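Local coordinates for protein malonate decarboxylase subunit alpha (Acinetobacter baumannii ATCC 17978, PDB 6MPR) that probably serves as the acyl-carrier-protein transferase subunit of malonate decarboxylase, passing malonyl in exchange for acetyl on the carrier protein, at residues A[479-484]-A[496-502]; A[245-250]-A[432-436]; A[48-53]-A[78-83]. All blocks are in the same frame, centred on the assembly; numbering follows the deposited sequence.

Followed from the N terminus, the chain first closes contact 3, a short loop in which helix 48-55 leads through strand 61-64 into helix 73-79, whose C-terminal end packs back on it beside the eight-stranded parallel sheet. Contact 2 comes next and spans far more sequence, bringing helix 244-261 against segment 432-436 on strand 429-433 of the second, mixed sheet. Contact 1 then closes a tight local loop from strand 480-482 of that same sheet to helix 490-499. The three loops follow one another without nesting or crossing. Contacts 1 and 2 touch, through Thr436 CG2 3.6 Å from Ala501 C, whereas contact 3 lies, centre to centre, about 54 Å from contact 1 and 47 Å from contact 2.

Contact 1: A[479-484]-A[496-502]; sequences EGIAYL and MIAAVAG
A bridging water links Glu479 to Ala499 and Gly502: it lies 2.6 Å from Glu479 OE1 and 2.8 Å from Ala499 O, and accepts from Gly502 N at 2.8 Å. Segment 479-484 carries the short strand 480-482. Gly480 (phi/psi 150/-166) takes a backbone shape that would jam a CB against the preceding carbonyl. Met496 to Ala498 are helical, while Ala501 and Gly502 are loop, Gly502 with a phi of 64°. The nearest CA pairs are Glu479-Val500 (5.0 Å) and Ala482-Met496 (5.5 Å), so sequence runs in opposite directions along the two. This is a helix laid over the far end of the mixed sheet, where strand 480-482 pairs antiparallel with 474-477 and 524-525. Ala482 points its CB at the helix, 3.5 Å from Met496 O and 3.9 Å from Met496 CB. Val500 (m) sets CG1 3.8 Å from Gly480 C. Met496, chi m, t, p, curls its CE to 3.2 Å from the O of Tyr483, the residue at the centre of an inverse gamma turn. Leu484 (m, t) reaches back, CD2 3.8 Å from Ile497 CG1 and 4.1 Å from Met496 CB. Tyr483 points away, its OH hydrogen-bonded to Gly256 O.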
loop_
_atom_site.group_PDB
_atom_site.type_symbol
_atom_site.label_atom_id
_atom_site.label_comp_id
_atom_site.label_asym_id
_atom_site.label_seq_id
_atom_site.Cartn_x
_atom_site.Cartn_y
_atom_site.Cartn_z
ATOM N N GLU A 479 -22.159 -15.169 -21.274
ATOM C CA GLU A 479 -22.259 -14.918 -22.705
ATOM C C GLU A 479 -20.910 -14.779 -23.401
ATOM O O GLU A 479 -20.822 -15.037 -24.602
ATOM C CB GLU A 479 -23.083 -13.649 -22.944
ATOM C CG GLU A 479 -24.523 -13.785 -22.516
ATOM C CD GLU A 479 -25.333 -14.537 -23.545
ATOM O OE1 GLU A 479 -25.793 -13.888 -24.514
ATOM O OE2 GLU A 479 -25.484 -15.772 -23.398
ATOM N N GLY A 480 -19.860 -14.376 -22.699
ATOM C CA GLY A 480 -18.572 -14.187 -23.332
ATOM C C GLY A 480 -17.778 -13.100 -22.624
ATOM O O GLY A 480 -18.106 -12.709 -21.515
ATOM N N ILE A 481 -16.720 -12.634 -23.290
ATOM C CA ILE A 481 -15.817 -11.631 -22.734
ATOM C C ILE A 481 -15.888 -10.383 -23.602
ATOM O O ILE A 481 -15.786 -10.468 -24.829
ATOM C CB ILE A 481 -14.362 -12.129 -22.656
ATOM C CG1 ILE A 481 -14.250 -13.424 -21.851
ATOM C CG2 ILE A 481 -13.458 -11.054 -22.040
ATOM C CD1 ILE A 481 -12.884 -14.069 -21.970
ATOM N N ALA A 482 -16.032 -9.226 -22.963
ATOM C CA ALA A 482 -15.826 -7.945 -23.621
ATOM C C ALA A 482 -14.446 -7.441 -23.213
ATOM O O ALA A 482 -14.173 -7.275 -22.016
ATOM C CB ALA A 482 -16.921 -6.941 -23.240
ATOM N N TYR A 483 -13.564 -7.236 -24.198
ATOM C CA TYR A 483 -12.208 -6.750 -23.916
ATOM C C TYR A 483 -12.223 -5.224 -23.840
ATOM O O TYR A 483 -11.724 -4.517 -24.718
ATOM C CB TYR A 483 -11.217 -7.247 -24.964
ATOM C CG TYR A 483 -10.983 -8.740 -24.940
ATOM C CD1 TYR A 483 -10.252 -9.336 -23.911
ATOM C CD2 TYR A 483 -11.474 -9.558 -25.953
ATOM C CE1 TYR A 483 -10.033 -10.703 -23.885
ATOM C CE2 TYR A 483 -11.254 -10.929 -25.940
ATOM C CZ TYR A 483 -10.540 -11.495 -24.898
ATOM O OH TYR A 483 -10.325 -12.854 -24.888
ATOM N N LEU A 484 -12.774 -4.730 -22.722
ATOM C CA LEU A 484 -13.027 -3.300 -22.559
ATOM C C LEU A 484 -11.749 -2.469 -22.625
ATOM O O LEU A 484 -11.800 -1.297 -23.016
ATOM C CB LEU A 484 -13.752 -3.045 -21.233
ATOM C CG LEU A 484 -15.139 -3.657 -21.008
ATOM C CD1 LEU A 484 -15.671 -3.238 -19.628
ATOM C CD2 LEU A 484 -16.134 -3.287 -22.127
ATOM N N MET A 496 -19.912 -3.053 -26.298
ATOM C CA MET A 496 -19.277 -4.321 -25.937
ATOM C C MET A 496 -19.873 -4.892 -24.656
ATOM O O MET A 496 -20.068 -6.107 -24.543
ATOM C CB MET A 496 -17.771 -4.126 -25.791
ATOM C CG MET A 496 -17.118 -3.705 -27.103
ATOM S SD MET A 496 -15.543 -2.883 -26.855
ATOM C CE MET A 496 -14.590 -4.207 -26.095
ATOM N N ILE A 497 -20.176 -4.032 -23.686
ATOM C CA ILE A 497 -20.923 -4.487 -22.522
ATOM C C ILE A 497 -22.252 -5.086 -22.961
ATOM O O ILE A 497 -22.610 -6.205 -22.578
ATOM C CB ILE A 497 -21.113 -3.330 -21.526
ATOM C CG1 ILE A 497 -19.749 -2.877 -20.980
ATOM C CG2 ILE A 497 -22.061 -3.742 -20.415
ATOM C CD1 ILE A 497 -19.815 -1.627 -20.108
ATOM N N ALA A 498 -22.984 -4.369 -23.823
ATOM C CA ALA A 498 -24.293 -4.845 -24.254
ATOM C C ALA A 498 -24.213 -6.212 -24.927
ATOM O O ALA A 498 -25.137 -7.023 -24.786
ATOM C CB ALA A 498 -24.937 -3.822 -25.196
ATOM N N ALA A 499 -23.107 -6.498 -25.633
ATOM C CA ALA A 499 -22.976 -7.758 -26.366
ATOM C C ALA A 499 -22.905 -8.981 -25.447
ATOM O O ALA A 499 -23.246 -10.092 -25.875
ATOM C CB ALA A 499 -21.730 -7.717 -27.251
ATOM N N VAL A 500 -22.443 -8.821 -24.213
ATOM C CA VAL A 500 -22.321 -9.944 -23.290
ATOM C C VAL A 500 -23.301 -9.822 -22.124
ATOM O O VAL A 500 -23.162 -10.515 -21.132
ATOM C CB VAL A 500 -20.874 -10.112 -22.786
ATOM C CG1 VAL A 500 -19.920 -10.279 -23.959
ATOM C CG2 VAL A 500 -20.449 -8.926 -21.914
ATOM N N ALA A 501 -24.328 -8.986 -22.245
ATOM C CA ALA A 501 -25.234 -8.751 -21.133
ATOM C C ALA A 501 -26.530 -9.561 -21.208
ATOM O O ALA A 501 -27.433 -9.326 -20.402
ATOM C CB ALA A 501 -25.542 -7.256 -21.022
ATOM N N GLY A 502 -26.638 -10.513 -22.135
ATOM C CA GLY A 502 -27.788 -11.406 -22.133
ATOM C C GLY A 502 -29.099 -10.675 -22.379
ATOM O O GLY A 502 -29.185 -9.778 -23.222
HETATM O O HOH W 1 -25.378 -11.361 -24.509
#

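Contact 2: A[245-250]-A[432-436]; sequences VHVLMA and QMVET
The segment 432-436 enters on strand 429-433, extended at Gln432, whose backbone pairs with His474 and Leu476 of the neighbouring strand. Met433 is the first residue to meet the helix. Its CB points toward segment 245-250, and with chi1, chi2 and chi3 all t the side chain stands straight out, bringing CE to 3.5 Å from Met249 CB, 3.4 Å from Met249 C and 3.6 Å from Ala250 N; the methyl thus rests against the helix backbone as well as a side chain. Helix 244-261, of which 245-250 is an early part, keeps regular alpha geometry, with Met249 N bonded to Val245 O at 3.1 Å and Ala250 N to His246 O at 2.9 Å. The CA separations of 7.8 Å for Met249-Met433 and 8.4 Å for Val245-Glu435 set the register: one helical turn, from Val245 to Met249, faces two residues' advance along 432-436, from Glu435 back to Met433. Here a helix packs on one face of the mixed sheet, an alpha/beta layer that Ala250 extends by touching helix 272-287. Val434 turns its CB away, but its O lies 3.6 Å from Met249 CE, a methionine with chi m, t, p. Glu435 (m, t) points back toward the helix: its CG lies 3.7 Å from Met249 SD, and OE1 3.8 Å from Val245 CG1. Its OE2 is 3.4 Å from His246 NE2, while His246 ND1 takes a hydrogen bond from Lys243 N. Thr436 then turns to Glu478, hydrogen-bonding OE2 through OG1.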
loop_
_atom_site.group_PDB
_atom_site.type_symbol
_atom_site.label_atom_id
_atom_site.label_comp_id
_atom_site.label_asym_id
_atom_site.label_seq_id
_atom_site.Cartn_x
_atom_site.Cartn_y
_atom_site.Cartn_z
ATOM N N VAL A 245 -22.619 -23.424 -15.532
ATOM C CA VAL A 245 -22.384 -22.035 -15.934
ATOM C C VAL A 245 -21.093 -21.497 -15.310
ATOM O O VAL A 245 -20.352 -20.731 -15.945
ATOM C CB VAL A 245 -23.605 -21.153 -15.582
ATOM C CG1 VAL A 245 -23.848 -21.099 -14.071
ATOM C CG2 VAL A 245 -23.423 -19.736 -16.131
ATOM N N HIS A 246 -20.803 -21.879 -14.056
ATOM C CA HIS A 246 -19.553 -21.445 -13.431
ATOM C C HIS A 246 -18.354 -22.031 -14.164
ATOM O O HIS A 246 -17.342 -21.348 -14.358
ATOM C CB HIS A 246 -19.511 -21.854 -11.961
ATOM C CG HIS A 246 -20.643 -21.317 -11.139
ATOM N ND1 HIS A 246 -21.402 -22.118 -10.316
ATOM C CD2 HIS A 246 -21.138 -20.063 -11.005
ATOM C CE1 HIS A 246 -22.319 -21.384 -9.710
ATOM N NE2 HIS A 246 -22.177 -20.132 -10.109
ATOM N N VAL A 247 -18.454 -23.300 -14.560
ATOM C CA VAL A 247 -17.381 -23.964 -15.299
ATOM C C VAL A 247 -17.160 -23.301 -16.657
ATOM O O VAL A 247 -16.020 -23.074 -17.073
ATOM C CB VAL A 247 -17.704 -25.460 -15.451
ATOM C CG1 VAL A 247 -16.674 -26.152 -16.343
ATOM C CG2 VAL A 247 -17.802 -26.124 -14.084
ATOM N N LEU A 248 -18.247 -22.989 -17.367
ATOM C CA LEU A 248 -18.137 -22.321 -18.664
ATOM C C LEU A 248 -17.406 -20.988 -18.534
ATOM O O LEU A 248 -16.484 -20.689 -19.302
ATOM C CB LEU A 248 -19.533 -22.117 -19.266
ATOM C CG LEU A 248 -19.664 -21.431 -20.631
ATOM C CD1 LEU A 248 -18.991 -22.229 -21.731
ATOM C CD2 LEU A 248 -21.160 -21.191 -20.966
ATOM N N MET A 249 -17.801 -20.178 -17.558
ATOM C CA MET A 249 -17.149 -18.889 -17.362
ATOM C C MET A 249 -15.692 -19.068 -16.951
ATOM O O MET A 249 -14.822 -18.301 -17.381
ATOM C CB MET A 249 -17.931 -18.078 -16.325
ATOM C CG MET A 249 -19.297 -17.624 -16.851
ATOM S SD MET A 249 -20.341 -16.976 -15.544
ATOM C CE MET A 249 -19.511 -15.443 -15.180
ATOM N N ALA A 250 -15.408 -20.091 -16.134
ATOM C CA ALA A 250 -14.030 -20.380 -15.738
ATOM C C ALA A 250 -13.178 -20.796 -16.938
ATOM O O ALA A 250 -12.011 -20.397 -17.047
ATOM C CB ALA A 250 -14.024 -21.469 -14.666
ATOM N N GLN A 432 -14.227 -8.128 -14.187
ATOM C CA GLN A 432 -15.534 -8.360 -13.571
ATOM C C GLN A 432 -16.143 -9.611 -14.195
ATOM O O GLN A 432 -16.519 -9.605 -15.375
ATOM C CB GLN A 432 -16.464 -7.164 -13.756
ATOM C CG GLN A 432 -16.270 -6.080 -12.732
ATOM C CD GLN A 432 -16.843 -6.448 -11.368
ATOM O OE1 GLN A 432 -16.717 -5.692 -10.412
ATOM N NE2 GLN A 432 -17.466 -7.615 -11.272
ATOM N N MET A 433 -16.251 -10.676 -13.398
ATOM C CA MET A 433 -16.727 -11.984 -13.848
ATOM C C MET A 433 -18.064 -12.221 -13.160
ATOM O O MET A 433 -18.111 -12.539 -11.968
ATOM C CB MET A 433 -15.713 -13.078 -13.509
ATOM C CG MET A 433 -16.181 -14.484 -13.790
ATOM S SD MET A 433 -14.862 -15.631 -13.300
ATOM C CE MET A 433 -15.379 -17.087 -14.149
ATOM N N VAL A 434 -19.152 -12.069 -13.914
ATOM C CA VAL A 434 -20.482 -11.930 -13.341
ATOM C C VAL A 434 -21.495 -12.580 -14.289
ATOM O O VAL A 434 -21.388 -12.427 -15.510
ATOM C CB VAL A 434 -20.705 -10.414 -13.091
ATOM C CG1 VAL A 434 -21.611 -9.783 -14.111
ATOM C CG2 VAL A 434 -21.084 -10.130 -11.620
ATOM N N GLU A 435 -22.463 -13.313 -13.737
ATOM C CA GLU A 435 -23.558 -13.785 -14.571
ATOM C C GLU A 435 -24.528 -12.634 -14.836
ATOM O O GLU A 435 -24.575 -11.642 -14.101
ATOM C CB GLU A 435 -24.299 -14.966 -13.929
ATOM C CG GLU A 435 -23.422 -16.176 -13.623
ATOM C CD GLU A 435 -24.100 -17.187 -12.713
ATOM O OE1 GLU A 435 -25.177 -17.704 -13.084
ATOM O OE2 GLU A 435 -23.555 -17.449 -11.618
ATOM N N THR A 436 -25.288 -12.756 -15.923
ATOM C CA THR A 436 -26.127 -11.630 -16.327
ATOM C C THR A 436 -27.289 -11.406 -15.365
ATOM O O THR A 436 -27.772 -10.275 -15.236
ATOM C CB THR A 436 -26.621 -11.822 -17.764
ATOM O OG1 THR A 436 -27.358 -13.051 -17.889
ATOM C CG2 THR A 436 -25.417 -11.835 -18.701
#

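Contact 3: A[48-53]-A[78-83]; sequences IIKVLE and SLAQTN
One hydrogen bond joins the segments: Asn83 N donates to Glu53 OE1 at 2.8 Å (156°). Glu53 reaches it with CB toward its partner and chi1, chi2 m, t, and OE1 lies 3.5 Å from Thr82 CA. Within 78-83 a type I turn runs from Leu79 to Thr82, Thr82 N bonding Leu79 O at 3.1 Å and Thr82 OG1 (chi1 p) donating to that same oxygen at 2.7 Å. Van der Waals packing makes up the rest. Leu52 (m, t) sets CD1 3.6 Å from Leu79 N, 4.2 Å from Leu79 CB and 3.8 Å from Ser78 CB. Ile49 spreads out, CD1 3.7 Å from Gln81 CB and CG2 4.1 Å from Thr82 CG2. Ile48 CG2 is 3.3 Å from Ser78 OG, which is hydrogen-bonded to Phe74 O. The nearest CA atoms are those of Ile49 and Ser78, 5.8 Å apart. Helix 73-79 is the crossover of a beta-alpha-beta unit between adjacent parallel strands 61-64 and 90-94, with helix 48-55 packed beside it, as in Rossmann-like folds.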
loop_
_atom_site.group_PDB
_atom_site.type_symbol
_atom_site.label_atom_id
_atom_site.label_comp_id
_atom_site.label_asym_id
_atom_site.label_seq_id
_atom_site.Cartn_x
_atom_site.Cartn_y
_atom_site.Cartn_z
ATOM N N ILE A 48 -13.213 -7.091 32.937
ATOM C CA ILE A 48 -12.952 -6.411 31.671
ATOM C C ILE A 48 -13.828 -5.169 31.511
ATOM O O ILE A 48 -13.367 -4.142 31.005
ATOM C CB ILE A 48 -13.126 -7.402 30.501
ATOM C CG1 ILE A 48 -12.740 -6.757 29.155
ATOM C CG2 ILE A 48 -14.552 -7.959 30.445
ATOM C CD1 ILE A 48 -11.299 -6.319 29.070
ATOM N N ILE A 49 -15.090 -5.223 31.951
ATOM C CA ILE A 49 -15.994 -4.097 31.700
ATOM C C ILE A 49 -15.554 -2.869 32.485
ATOM O O ILE A 49 -15.490 -1.758 31.945
ATOM C CB ILE A 49 -17.449 -4.473 32.021
ATOM C CG1 ILE A 49 -18.007 -5.395 30.933
ATOM C CG2 ILE A 49 -18.292 -3.196 32.145
ATOM C CD1 ILE A 49 -19.241 -6.176 31.359
ATOM N N LYS A 50 -15.220 -3.054 33.759
ATOM C CA LYS A 50 -14.736 -1.943 34.565
ATOM C C LYS A 50 -13.445 -1.382 33.993
ATOM O O LYS A 50 -13.236 -0.164 33.986
ATOM C CB LYS A 50 -14.532 -2.389 36.014
ATOM C CG LYS A 50 -14.054 -1.282 36.942
ATOM C CD LYS A 50 -15.186 -0.315 37.283
ATOM C CE LYS A 50 -14.747 0.740 38.282
ATOM N NZ LYS A 50 -15.872 1.645 38.639
ATOM N N VAL A 51 -12.571 -2.252 33.485
ATOM C CA VAL A 51 -11.307 -1.759 32.952
ATOM C C VAL A 51 -11.535 -0.997 31.642
ATOM O O VAL A 51 -10.898 0.034 31.399
ATOM C CB VAL A 51 -10.305 -2.917 32.784
ATOM C CG1 VAL A 51 -9.077 -2.441 32.020
ATOM C CG2 VAL A 51 -9.896 -3.470 34.157
ATOM N N LEU A 52 -12.448 -1.482 30.776
ATOM C CA LEU A 52 -12.796 -0.719 29.569
ATOM C C LEU A 52 -13.320 0.671 29.918
ATOM O O LEU A 52 -12.963 1.658 29.265
ATOM C CB LEU A 52 -13.834 -1.470 28.722
ATOM C CG LEU A 52 -13.368 -2.748 28.027
ATOM C CD1 LEU A 52 -14.521 -3.440 27.303
ATOM C CD2 LEU A 52 -12.237 -2.472 27.037
ATOM N N GLU A 53 -14.192 0.763 30.928
ATOM C CA GLU A 53 -14.721 2.045 31.383
ATOM C C GLU A 53 -13.661 2.946 32.006
ATOM O O GLU A 53 -13.930 4.133 32.235
ATOM C CB GLU A 53 -15.837 1.799 32.397
ATOM C CG GLU A 53 -17.101 1.224 31.790
ATOM C CD GLU A 53 -18.120 0.813 32.831
ATOM O OE1 GLU A 53 -19.262 0.498 32.429
ATOM O OE2 GLU A 53 -17.792 0.817 34.045
ATOM N N SER A 78 -18.024 -7.166 25.445
ATOM C CA SER A 78 -17.828 -6.457 26.706
ATOM C C SER A 78 -18.037 -4.961 26.522
ATOM O O SER A 78 -18.707 -4.315 27.335
ATOM C CB SER A 78 -16.427 -6.742 27.273
ATOM O OG SER A 78 -16.235 -8.118 27.606
ATOM N N LEU A 79 -17.479 -4.389 25.450
ATOM C CA LEU A 79 -17.665 -2.962 25.203
ATOM C C LEU A 79 -19.147 -2.603 25.118
ATOM O O LEU A 79 -19.578 -1.574 25.654
ATOM C CB LEU A 79 -16.933 -2.561 23.918
ATOM C CG LEU A 79 -16.943 -1.070 23.573
ATOM C CD1 LEU A 79 -16.206 -0.280 24.641
ATOM C CD2 LEU A 79 -16.302 -0.842 22.213
ATOM N N ALA A 80 -19.950 -3.462 24.487
ATOM C CA ALA A 80 -21.385 -3.222 24.381
ATOM C C ALA A 80 -22.116 -3.339 25.713
ATOM O O ALA A 80 -23.296 -2.981 25.770
ATOM C CB ALA A 80 -22.001 -4.188 23.365
ATOM N N GLN A 81 -21.460 -3.831 26.774
ATOM C CA GLN A 81 -22.042 -3.907 28.110
ATOM C C GLN A 81 -21.579 -2.782 29.035
ATOM O O GLN A 81 -21.996 -2.745 30.200
ATOM C CB GLN A 81 -21.719 -5.258 28.754
ATOM C CG GLN A 81 -22.284 -6.444 27.999
ATOM C CD GLN A 81 -23.796 -6.369 27.864
ATOM O OE1 GLN A 81 -24.505 -6.105 28.838
ATOM N NE2 GLN A 81 -24.298 -6.591 26.650
ATOM N N THR A 82 -20.747 -1.863 28.550
ATOM C CA THR A 82 -20.321 -0.748 29.388
ATOM C C THR A 82 -21.459 0.252 29.574
ATOM O O THR A 82 -22.466 0.246 28.855
ATOM C CB THR A 82 -19.091 -0.050 28.788
ATOM O OG1 THR A 82 -19.393 0.420 27.464
ATOM C CG2 THR A 82 -17.900 -1.000 28.730
ATOM N N ASN A 83 -21.277 1.110 30.568
ATOM C CA ASN A 83 -22.264 2.115 30.948
ATOM C C ASN A 83 -22.213 3.276 29.962
ATOM O O ASN A 83 -21.173 3.937 29.854
ATOM C CB ASN A 83 -21.957 2.597 32.355
ATOM C CG ASN A 83 -23.025 3.534 32.918
ATOM O OD1 ASN A 83 -23.816 4.124 32.182
ATOM N ND2 ASN A 83 -23.025 3.689 34.234
#